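Local coordinates for protein 3-oxo-tetronate kinase (Cupriavidus necator, PDB 5DMH) that catalyses the ATP-dependent phosphorylation of 3-oxo-tetronate to 3-oxo-tetronate 4-phosphate in carbohydrate metabolism, at residues A[47-50]-A[51-55]; A[184-187]-A[188-191]; A[264-268]-A[269-273]; A[318-322]-A[323-327]; A[355-359]-A[360-364]. One frame throughout, in Å; residues are numbered along the deposited sequence.

Interaction 1 (A[47-50]-A[51-55]); sequences LANT and LVRNG
Thr50 and Asn54 lie side by side at the C-terminal end of helix 41-53, which closes in a Schellman motif with Gly55, at positive phi, as the C-prime residue. The two side chains point the same way. Asn54 turns its amide back to the helix, and its ND2 donates to Thr50 O at 2.9 Å. This bond is nearly straight (173°), and the acceptor lies in the amide plane. The backbone N of Asn54 reaches the same oxygen only weakly, so the side chain is the better donor to this carbonyl. Asn49 and Arg53 also run alongside each other. Their amide and guanidinium planes are 24° apart. The touch is made by the aliphatic part of the arginine: Asn49 OD1 stands 3.3 Å from Arg53 CD. With CG anti to the backbone N (chi1 179°), the Asn49 amide lies beside the Arg53 chain; its ND2 is hydrogen-bonded to Gln413 of strand 407-415. Leu47 and Leu51 meet obliquely through their CD1 atoms, 4.0 Å apart. Both leucines also touch Cys36, so this face of the helix packs on strand 34-38 of the sugar-binding domain. Regular i to i+4 bonds join the turns, including Val52 N to Ala48 O at 2.9 Å. A water lies 3.2 Å from Thr50 OG1 and accepts a weak bond from Arg53 NE.

Interaction 2 (A[184-187]-A[188-191]); sequences DASL and VRVL
Arg189 folds back from the first turn of helix 187-193 to grip Asp184, just ahead of the helix. Its CB lies 3.6 Å from Ser186 O and also touches Ser186 OG. CG is anti to the backbone N (chi1 -177°), and CG and CD both pass close to Asp184 OD2. The chain then bends at chi3 and brings the guanidinium side-on to the carboxylate. NE donates to the syn lone pair of Asp184 OD2 at 2.7 Å. NH2 donates to Asp184 OD1 at 2.8 Å, in an almost straight bond. The two planes are 40° apart, so this two-pronged salt bridge is twisted rather than flat. Over one face of the guanidinium sits Ser186, with its CB 3.6 Å from Arg189 NH2.

Asp184 OD1 has a second task. It accepts from Ser186 N at 2.9 Å, forming an Asx turn, and this donor comes from the opposite face of the carboxylate to Arg189 NH2. Ser186 is the N-cap residue. A water 2.6 Å from Ser186 OG accepts from Val188 N, while Val190 N bonds directly to Ser186 O. Val190 CG2 packs against Asp184 CB at 3.7 Å.

Asp184 OD2 also forms a salt bridge with Arg193, one helical turn on. The carboxylate thus links the chain before the N-cap to two arginines of the helix. Together with the backbone N-H, they would probably favour its charged form.

Interaction 3 (A[264-268]-A[269-273]); sequences ENFRR and AGLLP
A Schellman motif ends helix 262-268, with Gly270 at positive phi as the turning residue. Phe266 O accepts from two backbone donors beyond the helix. Leu271 N lies 2.9 Å from Phe266 O, whereas Leu272 N reaches that oxygen from above the carbonyl plane at 3.3 Å. Gly270 N closes the inner bond to Arg267 O at 3.0 Å. The turn folds the chain back so that Leu272 CB packs on Phe266 CB, 3.7 Å away. Leu271 CD1 comes to the edge of the Phe266 ring, near its plane.

Arg267 and Leu272 lie side by side, with Arg267 CG 3.4 Å from Leu272 O. A bend at chi3 (-70°) returns the Arg267 guanidinium to Glu264, where NE and NH2 both grip OE1. The NH2 bond to Glu264 OE1 is 2.7 Å. Arg268 NH2 adds a longer salt bridge to Glu264 OE2, completing a three-residue network. A water accepts from Arg267 NH1 and donates to Pro273 O, tying the helix to the outgoing chain.

Arg267 NH1 also bonds to Asn54 O, at the end of helix 41-53. Arg268 forms a salt bridge to Glu244 of helix 236-245, and Leu272 rests on Met56 and Asp77, in the loops before strands 58-62 and 78-82.

Interaction 4 (A[318-322]-A[323-327]); sequences PLALA and RGEAV. With ADP (adenosine-5'-diphosphate), chain C.
The adenine end of the ADP pocket is bordered by helix 318-322, a short helix that closes in a Schellman motif at Gly324. At its start, Pro318 CG lies 3.7 Å from N1 of ADP. At its end, Glu325 N donates to Ala320 O at 3.0 Å and Gly324 N to Leu321 O at 3.0 Å. Gly324 has positive phi, and the chain reverses there.

Arg323 lies back over the helix. A bend at chi3 (-69°) lays one face of its guanidinium over Leu319 O and Ala320 CA, both offset toward the rim. Arg323 NE donates to Glu325 OE2 at 2.6 Å. The bond is nearly straight and lies in the guanidinium plane, but it meets the carboxylate from above. The other oxygen, Glu325 OE1, rests 3.4 Å from Ala320 CB.

Val327 packs back against the helix. Its CG2 touches Ala320 CB, and its CB is tightly packed against Leu321 CD2 at 3.5 Å. The Leu321 and Val327 side chains cross at about a right angle, and Leu321 also touches Leu368 and Cys372 of helix 362-382.

The contact is therefore divided by chemistry. An ion pair bridges the turn on the exposed side, apolar groups join it to helix 362-382, and Pro318 presents a ring carbon to the adenine, a van der Waals contact and not a polar bond.

Interaction 5 (A[355-359]-A[360-364]); sequences AVQAE and LGVER. With ADP (adenosine-5'-diphosphate), chain C.
Val356 and Leu360 form an apolar pair one helical turn apart, with Val356 CG1 3.9 Å from Leu360 CD1. The same methyl of Val356 touches adenine, 3.7 Å from N1 of ADP. Having CG1 anti to the backbone N (chi1 167°) lets this branch meet both Leu360 and the base.

Gln357 and Val362 make the other side-chain contact. Their chains meet at a slant, and Val362 CG2 packs on the amide carbon, Gln357 CD, at 3.7 Å. Val362 CG1 touches Gln357 NE2 at 3.7 Å.

The polar bonds are of two kinds. In the backbone, Leu360 N donates to Val356 O at 2.9 Å and Gly361 N to Gln357 O at 2.7 Å. Through water, Gln357 NE2 is linked to Val362 O; it donates to the water at 2.8 Å, and the water donates to the carbonyl. Gln357 NE2 also bonds to Pro178 O, next to His177, whose NE2 is hydrogen-bonded to ADP.

The whole is a helix-to-helix junction. Helix 350-360 stops at Gly361, whose positive phi turns the chain, and the same glycine is the N-cap of helix 362-382. Val356, about one turn before the junction, lines the ADP pocket of the nucleotide-binding domain.

Overall arrangement
The five contacts follow one another along the chain without overlap. Interactions 1 and 2 lie in the sugar-binding N-terminal domain, with centres 28 Å apart. Interaction 3 touches interaction 1, where the ends of helices 41-53 and 262-268 meet. Interactions 4 and 5 belong to the nucleotide-binding C-terminal domain. Their centres are 13 Å apart, and Ala322 and Leu360 pack together where helices 318-322 and 350-360 meet. Interaction 1 is 40 Å from interaction 4, centre to centre, and the two lie on opposite sides of the chain's centre. The set thus samples both domains of the kinase, and of the five, only interactions 4 and 5 touch the nucleotide.

Interaction 1 (A[47-50]-A[51-55])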
# COMPACT_ATOMS: atom_id res chain seq x y z
N LEU A 47 -2.60 -4.48 3.63
CA LEU A 47 -3.30 -4.43 4.91
C LEU A 47 -4.54 -5.34 4.98
O LEU A 47 -4.69 -6.11 5.92
CB LEU A 47 -3.68 -2.99 5.22
CG LEU A 47 -4.54 -2.80 6.48
CD1 LEU A 47 -3.82 -3.34 7.70
CD2 LEU A 47 -4.86 -1.35 6.64
N ALA A 48 -5.44 -5.26 4.00
CA ALA A 48 -6.62 -6.07 4.02
C ALA A 48 -6.24 -7.56 4.04
O ALA A 48 -6.87 -8.35 4.72
CB ALA A 48 -7.55 -5.75 2.86
N ASN A 49 -5.21 -7.93 3.29
CA ASN A 49 -4.75 -9.32 3.31
C ASN A 49 -4.38 -9.78 4.72
O ASN A 49 -4.79 -10.86 5.16
CB ASN A 49 -3.54 -9.45 2.37
CG ASN A 49 -2.96 -10.86 2.33
OD1 ASN A 49 -3.63 -11.83 1.96
ND2 ASN A 49 -1.70 -10.98 2.73
N THR A 50 -3.59 -8.97 5.41
CA THR A 50 -3.20 -9.27 6.78
C THR A 50 -4.40 -9.36 7.71
O THR A 50 -4.47 -10.27 8.54
CB THR A 50 -2.17 -8.24 7.30
OG1 THR A 50 -0.91 -8.54 6.69
CG2 THR A 50 -2.03 -8.35 8.82
N LEU A 51 -5.36 -8.45 7.57
CA LEU A 51 -6.56 -8.52 8.39
C LEU A 51 -7.39 -9.78 8.12
O LEU A 51 -7.83 -10.45 9.06
CB LEU A 51 -7.40 -7.26 8.21
CG LEU A 51 -6.74 -6.01 8.78
CD1 LEU A 51 -7.51 -4.79 8.30
CD2 LEU A 51 -6.67 -6.08 10.28
N VAL A 52 -7.61 -10.11 6.84
CA VAL A 52 -8.38 -11.30 6.49
C VAL A 52 -7.69 -12.55 7.01
O VAL A 52 -8.33 -13.43 7.58
CB VAL A 52 -8.58 -11.40 4.97
CG1 VAL A 52 -9.09 -12.78 4.56
CG2 VAL A 52 -9.51 -10.28 4.50
N ARG A 53 -6.38 -12.62 6.84
CA ARG A 53 -5.62 -13.80 7.25
C ARG A 53 -5.60 -13.97 8.76
O ARG A 53 -5.31 -15.07 9.25
CB ARG A 53 -4.20 -13.74 6.72
CG ARG A 53 -4.11 -14.15 5.23
CD ARG A 53 -2.84 -13.65 4.60
NE ARG A 53 -1.61 -14.29 5.08
CZ ARG A 53 -1.13 -15.46 4.64
NH1 ARG A 53 -1.78 -16.19 3.75
NH2 ARG A 53 0.02 -15.90 5.11
N ASN A 54 -5.89 -12.90 9.49
CA ASN A 54 -5.92 -12.96 10.95
C ASN A 54 -7.32 -12.86 11.52
O ASN A 54 -7.48 -12.63 12.71
CB ASN A 54 -5.00 -11.92 11.57
CG ASN A 54 -3.54 -12.31 11.46
OD1 ASN A 54 -2.99 -12.98 12.34
ND2 ASN A 54 -2.93 -11.91 10.36
N GLY A 55 -8.33 -13.08 10.67
CA GLY A 55 -9.66 -13.38 11.14
C GLY A 55 -10.65 -12.24 11.11
O GLY A 55 -11.66 -12.32 11.81
O HOH W 1 -0.56 -11.68 7.02

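Interaction 2 (A[184-187]-A[188-191])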
# COMPACT_ATOMS: atom_id res chain seq x y z
N ASP A 184 17.78 8.65 4.38
CA ASP A 184 18.00 8.67 5.84
C ASP A 184 17.23 7.51 6.48
O ASP A 184 16.03 7.43 6.36
CB ASP A 184 17.49 10.00 6.43
CG ASP A 184 17.87 10.20 7.90
OD1 ASP A 184 18.38 9.24 8.54
OD2 ASP A 184 17.67 11.33 8.41
N ALA A 185 17.93 6.61 7.18
CA ALA A 185 17.30 5.44 7.77
C ALA A 185 16.77 5.71 9.15
O ALA A 185 16.09 4.87 9.73
CB ALA A 185 18.26 4.25 7.80
N SER A 186 17.10 6.87 9.70
CA SER A 186 16.62 7.24 11.03
C SER A 186 15.17 7.78 10.99
O SER A 186 14.91 8.94 10.65
CB SER A 186 17.56 8.26 11.67
OG SER A 186 17.06 8.63 12.94
N LEU A 187 14.22 6.91 11.27
CA LEU A 187 12.82 7.24 11.12
C LEU A 187 12.37 8.32 12.11
O LEU A 187 11.43 9.05 11.83
CB LEU A 187 11.95 6.00 11.32
CG LEU A 187 12.14 4.84 10.35
CD1 LEU A 187 11.07 3.75 10.58
CD2 LEU A 187 12.09 5.33 8.91
N VAL A 188 13.04 8.43 13.26
CA VAL A 188 12.68 9.48 14.22
C VAL A 188 12.98 10.84 13.60
O VAL A 188 12.12 11.73 13.58
CB VAL A 188 13.39 9.30 15.58
CG1 VAL A 188 13.17 10.53 16.45
CG2 VAL A 188 12.90 8.06 16.26
N ARG A 189 14.16 10.95 13.01
CA ARG A 189 14.59 12.19 12.35
C ARG A 189 13.73 12.48 11.10
O ARG A 189 13.26 13.59 10.90
CB ARG A 189 16.07 12.07 12.00
CG ARG A 189 16.74 13.28 11.38
CD ARG A 189 18.27 13.14 11.49
NE ARG A 189 18.75 11.93 10.81
CZ ARG A 189 19.92 11.33 11.06
NH1 ARG A 189 20.75 11.80 11.98
NH2 ARG A 189 20.26 10.25 10.38
N VAL A 190 13.50 11.45 10.29
CA VAL A 190 12.69 11.60 9.07
C VAL A 190 11.27 12.06 9.42
O VAL A 190 10.76 13.00 8.85
CB VAL A 190 12.66 10.27 8.28
CG1 VAL A 190 11.63 10.31 7.14
CG2 VAL A 190 14.05 9.94 7.73
N LEU A 191 10.63 11.39 10.37
CA LEU A 191 9.26 11.73 10.73
C LEU A 191 9.19 13.11 11.38
O LEU A 191 8.26 13.90 11.10
CB LEU A 191 8.67 10.66 11.66
CG LEU A 191 7.19 10.82 12.05
CD1 LEU A 191 6.28 11.06 10.83
CD2 LEU A 191 6.74 9.60 12.82
O HOH W 2 15.54 7.06 14.36

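Interaction 3 (A[264-268]-A[269-273])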
# COMPACT_ATOMS: atom_id res chain seq x y z
N GLU A 264 -6.84 -10.07 17.14
CA GLU A 264 -6.82 -10.77 18.42
C GLU A 264 -7.29 -9.86 19.57
O GLU A 264 -7.97 -10.33 20.47
CB GLU A 264 -5.43 -11.33 18.70
CG GLU A 264 -5.35 -12.18 19.93
CD GLU A 264 -6.13 -13.47 19.82
OE1 GLU A 264 -6.38 -13.91 18.68
OE2 GLU A 264 -6.50 -14.04 20.87
N ASN A 265 -6.92 -8.58 19.55
CA ASN A 265 -7.47 -7.65 20.54
C ASN A 265 -9.00 -7.69 20.59
O ASN A 265 -9.59 -7.75 21.66
CB ASN A 265 -7.06 -6.22 20.26
CG ASN A 265 -5.59 -5.96 20.50
OD1 ASN A 265 -4.93 -6.64 21.32
ND2 ASN A 265 -5.07 -4.95 19.80
N PHE A 266 -9.64 -7.65 19.43
CA PHE A 266 -11.11 -7.61 19.41
C PHE A 266 -11.70 -8.94 19.85
O PHE A 266 -12.72 -8.99 20.52
CB PHE A 266 -11.62 -7.20 18.02
CG PHE A 266 -11.22 -5.80 17.63
CD1 PHE A 266 -11.71 -4.71 18.32
CD2 PHE A 266 -10.34 -5.58 16.59
CE1 PHE A 266 -11.33 -3.42 17.98
CE2 PHE A 266 -9.94 -4.28 16.24
CZ PHE A 266 -10.44 -3.21 16.93
N ARG A 267 -11.05 -10.04 19.49
CA ARG A 267 -11.49 -11.35 19.94
C ARG A 267 -11.43 -11.44 21.46
O ARG A 267 -12.38 -11.88 22.11
CB ARG A 267 -10.62 -12.44 19.30
CG ARG A 267 -11.02 -12.79 17.88
CD ARG A 267 -10.39 -14.09 17.43
NE ARG A 267 -8.94 -13.96 17.24
CZ ARG A 267 -8.35 -13.56 16.12
NH1 ARG A 267 -9.07 -13.24 15.04
NH2 ARG A 267 -7.03 -13.47 16.07
N ARG A 268 -10.31 -11.02 22.02
CA ARG A 268 -10.12 -11.04 23.47
C ARG A 268 -11.16 -10.20 24.20
O ARG A 268 -11.57 -10.52 25.32
CB ARG A 268 -8.74 -10.50 23.81
CG ARG A 268 -7.89 -11.51 24.50
CD ARG A 268 -6.81 -12.00 23.60
NE ARG A 268 -5.55 -11.33 23.88
CZ ARG A 268 -4.36 -11.85 23.60
NH1 ARG A 268 -3.26 -11.16 23.89
NH2 ARG A 268 -4.26 -13.05 23.03
N ALA A 269 -11.56 -9.11 23.57
CA ALA A 269 -12.50 -8.18 24.15
C ALA A 269 -13.95 -8.64 23.97
O ALA A 269 -14.87 -7.97 24.43
CB ALA A 269 -12.32 -6.78 23.54
N GLY A 270 -14.14 -9.77 23.30
CA GLY A 270 -15.46 -10.35 23.12
C GLY A 270 -16.24 -9.64 22.02
O GLY A 270 -17.44 -9.84 21.88
N LEU A 271 -15.54 -8.83 21.23
CA LEU A 271 -16.18 -8.00 20.23
C LEU A 271 -16.21 -8.64 18.85
O LEU A 271 -17.03 -8.26 18.03
CB LEU A 271 -15.46 -6.64 20.12
CG LEU A 271 -15.51 -5.78 21.38
CD1 LEU A 271 -14.68 -4.51 21.16
CD2 LEU A 271 -16.94 -5.43 21.77
N LEU A 272 -15.33 -9.59 18.61
CA LEU A 272 -15.23 -10.24 17.31
C LEU A 272 -15.20 -11.75 17.50
O LEU A 272 -14.34 -12.26 18.22
CB LEU A 272 -13.93 -9.80 16.63
CG LEU A 272 -13.56 -10.47 15.31
CD1 LEU A 272 -14.53 -10.03 14.19
CD2 LEU A 272 -12.12 -10.15 14.98
N PRO A 273 -16.13 -12.47 16.88
CA PRO A 273 -16.06 -13.93 17.01
C PRO A 273 -14.84 -14.44 16.26
O PRO A 273 -14.27 -13.69 15.47
CB PRO A 273 -17.34 -14.40 16.32
CG PRO A 273 -17.67 -13.33 15.34
CD PRO A 273 -17.23 -12.04 15.99
O HOH W 3 -11.85 -13.71 14.07

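Interaction 4 (A[318-322]-A[323-327])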
# COMPACT_ATOMS: atom_id res chain seq x y z
N PRO A 318 8.88 7.45 -21.60
CA PRO A 318 8.25 8.69 -21.12
C PRO A 318 8.51 9.88 -22.05
O PRO A 318 7.70 10.80 -22.15
CB PRO A 318 8.91 8.91 -19.76
CG PRO A 318 9.33 7.53 -19.32
CD PRO A 318 9.79 6.88 -20.60
N LEU A 319 9.65 9.87 -22.72
CA LEU A 319 9.98 11.00 -23.60
C LEU A 319 9.06 11.03 -24.82
O LEU A 319 8.73 12.10 -25.32
CB LEU A 319 11.44 10.96 -24.02
CG LEU A 319 12.49 10.95 -22.91
CD1 LEU A 319 13.88 10.97 -23.54
CD2 LEU A 319 12.31 12.11 -21.99
N ALA A 320 8.63 9.86 -25.28
CA ALA A 320 7.64 9.76 -26.36
C ALA A 320 6.26 10.24 -25.91
O ALA A 320 5.56 10.93 -26.67
CB ALA A 320 7.54 8.33 -26.88
N LEU A 321 5.88 9.91 -24.68
CA LEU A 321 4.65 10.43 -24.09
C LEU A 321 4.64 11.96 -24.06
O LEU A 321 3.66 12.58 -24.47
CB LEU A 321 4.44 9.88 -22.65
CG LEU A 321 4.17 8.38 -22.56
CD1 LEU A 321 4.15 7.90 -21.12
CD2 LEU A 321 2.87 7.97 -23.28
N ALA A 322 5.74 12.56 -23.61
CA ALA A 322 5.85 14.02 -23.53
C ALA A 322 5.81 14.67 -24.92
O ALA A 322 5.30 15.76 -25.04
CB ALA A 322 7.13 14.42 -22.77
N ARG A 323 6.34 14.00 -25.95
CA ARG A 323 6.26 14.51 -27.33
C ARG A 323 4.86 14.31 -27.94
O ARG A 323 4.59 14.75 -29.05
CB ARG A 323 7.27 13.83 -28.25
CG ARG A 323 8.73 14.11 -27.94
CD ARG A 323 9.63 13.59 -29.04
NE ARG A 323 9.68 12.12 -29.10
CZ ARG A 323 10.58 11.35 -28.49
NH1 ARG A 323 11.53 11.90 -27.74
NH2 ARG A 323 10.54 10.03 -28.61
N GLY A 324 4.01 13.60 -27.22
CA GLY A 324 2.64 13.38 -27.64
C GLY A 324 2.53 12.31 -28.70
O GLY A 324 1.59 12.32 -29.49
N GLU A 325 3.49 11.40 -28.74
CA GLU A 325 3.40 10.27 -29.64
C GLU A 325 2.34 9.30 -29.10
O GLU A 325 2.04 9.30 -27.91
CB GLU A 325 4.76 9.62 -29.85
CG GLU A 325 5.74 10.57 -30.53
CD GLU A 325 7.16 10.06 -30.49
OE1 GLU A 325 7.36 8.86 -30.23
OE2 GLU A 325 8.08 10.88 -30.72
N ALA A 326 1.75 8.52 -29.99
CA ALA A 326 0.58 7.71 -29.65
C ALA A 326 0.97 6.41 -28.95
O ALA A 326 0.66 5.32 -29.44
CB ALA A 326 -0.24 7.42 -30.93
N VAL A 327 1.59 6.52 -27.79
CA VAL A 327 2.16 5.38 -27.09
C VAL A 327 1.08 4.48 -26.48
O VAL A 327 1.15 3.25 -26.64
CB VAL A 327 3.14 5.85 -25.99
CG1 VAL A 327 3.68 4.69 -25.21
CG2 VAL A 327 4.27 6.68 -26.59
PB ADP C . 6.47 1.72 -6.26
O1B ADP C . 5.38 0.78 -5.77
O2B ADP C . 7.69 0.95 -6.73
O3B ADP C . 6.79 2.85 -5.29
PA ADP C . 4.88 3.52 -7.93
O1A ADP C . 4.07 3.15 -9.11
O2A ADP C . 4.26 3.93 -6.64
O3A ADP C . 5.95 2.32 -7.68
O5' ADP C . 5.85 4.76 -8.28
C5' ADP C . 6.73 4.74 -9.40
C4' ADP C . 6.72 6.12 -10.05
O4' ADP C . 7.83 6.23 -10.93
C3' ADP C . 5.47 6.34 -10.89
O3' ADP C . 5.03 7.71 -10.82
C2' ADP C . 5.95 6.00 -12.26
O2' ADP C . 5.11 6.50 -13.28
C1' ADP C . 7.34 6.57 -12.22
N9 ADP C . 8.16 5.98 -13.27
C8 ADP C . 8.19 4.68 -13.65
N7 ADP C . 9.04 4.49 -14.67
C5 ADP C . 9.56 5.71 -14.95
C6 ADP C . 10.51 6.23 -15.94
N6 ADP C . 11.07 5.34 -16.79
N1 ADP C . 10.81 7.54 -15.91
C2 ADP C . 10.25 8.39 -15.02
N3 ADP C . 9.35 8.00 -14.09
C4 ADP C . 8.98 6.69 -14.03

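Interaction 5 (A[355-359]-A[360-364])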
# COMPACT_ATOMS: atom_id res chain seq x y z
N ALA A 355 17.64 10.24 -16.07
CA ALA A 355 17.76 10.95 -17.35
C ALA A 355 16.41 11.50 -17.82
O ALA A 355 16.33 12.62 -18.32
CB ALA A 355 18.38 10.02 -18.44
N VAL A 356 15.36 10.71 -17.69
CA VAL A 356 14.03 11.13 -18.09
C VAL A 356 13.61 12.33 -17.22
O VAL A 356 13.08 13.32 -17.69
CB VAL A 356 13.01 9.97 -17.89
CG1 VAL A 356 11.58 10.49 -18.00
CG2 VAL A 356 13.28 8.82 -18.87
N GLN A 357 13.87 12.22 -15.92
CA GLN A 357 13.44 13.25 -15.00
C GLN A 357 14.16 14.57 -15.22
O GLN A 357 13.54 15.62 -15.10
CB GLN A 357 13.62 12.77 -13.56
CG GLN A 357 12.69 11.61 -13.16
CD GLN A 357 12.96 11.17 -11.73
OE1 GLN A 357 14.09 11.29 -11.25
NE2 GLN A 357 11.95 10.66 -11.05
N ALA A 358 15.46 14.52 -15.53
CA ALA A 358 16.22 15.74 -15.84
C ALA A 358 15.60 16.48 -17.02
O ALA A 358 15.63 17.70 -17.07
CB ALA A 358 17.70 15.41 -16.13
N GLU A 359 15.04 15.73 -17.95
CA GLU A 359 14.46 16.35 -19.14
C GLU A 359 13.02 16.84 -18.90
O GLU A 359 12.67 17.93 -19.34
CB GLU A 359 14.49 15.36 -20.31
CG GLU A 359 13.83 15.86 -21.58
CD GLU A 359 14.74 16.74 -22.42
OE1 GLU A 359 15.62 17.43 -21.86
OE2 GLU A 359 14.57 16.74 -23.66
N LEU A 360 12.21 16.06 -18.17
CA LEU A 360 10.77 16.33 -18.05
C LEU A 360 10.31 16.89 -16.69
O LEU A 360 9.24 17.49 -16.59
CB LEU A 360 9.97 15.05 -18.33
CG LEU A 360 10.08 14.31 -19.69
CD1 LEU A 360 9.17 13.08 -19.66
CD2 LEU A 360 9.71 15.20 -20.86
N GLY A 361 11.09 16.64 -15.63
CA GLY A 361 10.68 16.87 -14.26
C GLY A 361 10.16 15.60 -13.61
O GLY A 361 9.62 14.73 -14.28
N VAL A 362 10.32 15.47 -12.29
CA VAL A 362 9.95 14.24 -11.59
C VAL A 362 8.45 13.98 -11.62
O VAL A 362 7.99 12.91 -12.02
CB VAL A 362 10.46 14.30 -10.11
CG1 VAL A 362 9.91 13.17 -9.27
CG2 VAL A 362 12.02 14.33 -10.07
N GLU A 363 7.67 14.98 -11.21
CA GLU A 363 6.22 14.78 -11.17
C GLU A 363 5.62 14.60 -12.58
O GLU A 363 4.80 13.72 -12.78
CB GLU A 363 5.53 15.96 -10.47
CG GLU A 363 4.03 15.75 -10.35
CD GLU A 363 3.36 16.83 -9.51
OE1 GLU A 363 3.02 16.54 -8.35
OE2 GLU A 363 3.17 17.95 -10.02
N ARG A 364 6.06 15.42 -13.53
CA ARG A 364 5.53 15.33 -14.90
C ARG A 364 5.79 13.95 -15.52
O ARG A 364 4.87 13.33 -16.06
CB ARG A 364 6.05 16.43 -15.81
CG ARG A 364 5.18 16.56 -17.04
CD ARG A 364 5.75 17.38 -18.16
NE ARG A 364 4.89 17.25 -19.33
CZ ARG A 364 5.25 17.53 -20.58
NH1 ARG A 364 6.47 17.98 -20.84
NH2 ARG A 364 4.39 17.36 -21.56
PB ADP C . 6.47 1.72 -6.26
O1B ADP C . 5.38 0.78 -5.77
O2B ADP C . 7.69 0.95 -6.73
O3B ADP C . 6.79 2.85 -5.29
PA ADP C . 4.88 3.52 -7.93
O1A ADP C . 4.07 3.15 -9.11
O2A ADP C . 4.26 3.93 -6.64
O3A ADP C . 5.95 2.32 -7.68
O5' ADP C . 5.85 4.76 -8.28
C5' ADP C . 6.73 4.74 -9.40
C4' ADP C . 6.72 6.12 -10.05
O4' ADP C . 7.83 6.23 -10.93
C3' ADP C . 5.47 6.34 -10.89
O3' ADP C . 5.03 7.71 -10.82
C2' ADP C . 5.95 6.00 -12.26
O2' ADP C . 5.11 6.50 -13.28
C1' ADP C . 7.34 6.57 -12.22
N9 ADP C . 8.16 5.98 -13.27
C8 ADP C . 8.19 4.68 -13.65
N7 ADP C . 9.04 4.49 -14.67
C5 ADP C . 9.56 5.71 -14.95
C6 ADP C . 10.51 6.23 -15.94
N6 ADP C . 11.07 5.34 -16.79
N1 ADP C . 10.81 7.54 -15.91
C2 ADP C . 10.25 8.39 -15.02
N3 ADP C . 9.35 8.00 -14.09
C4 ADP C . 8.98 6.69 -14.03
O HOH W 4 9.43 10.39 -12.34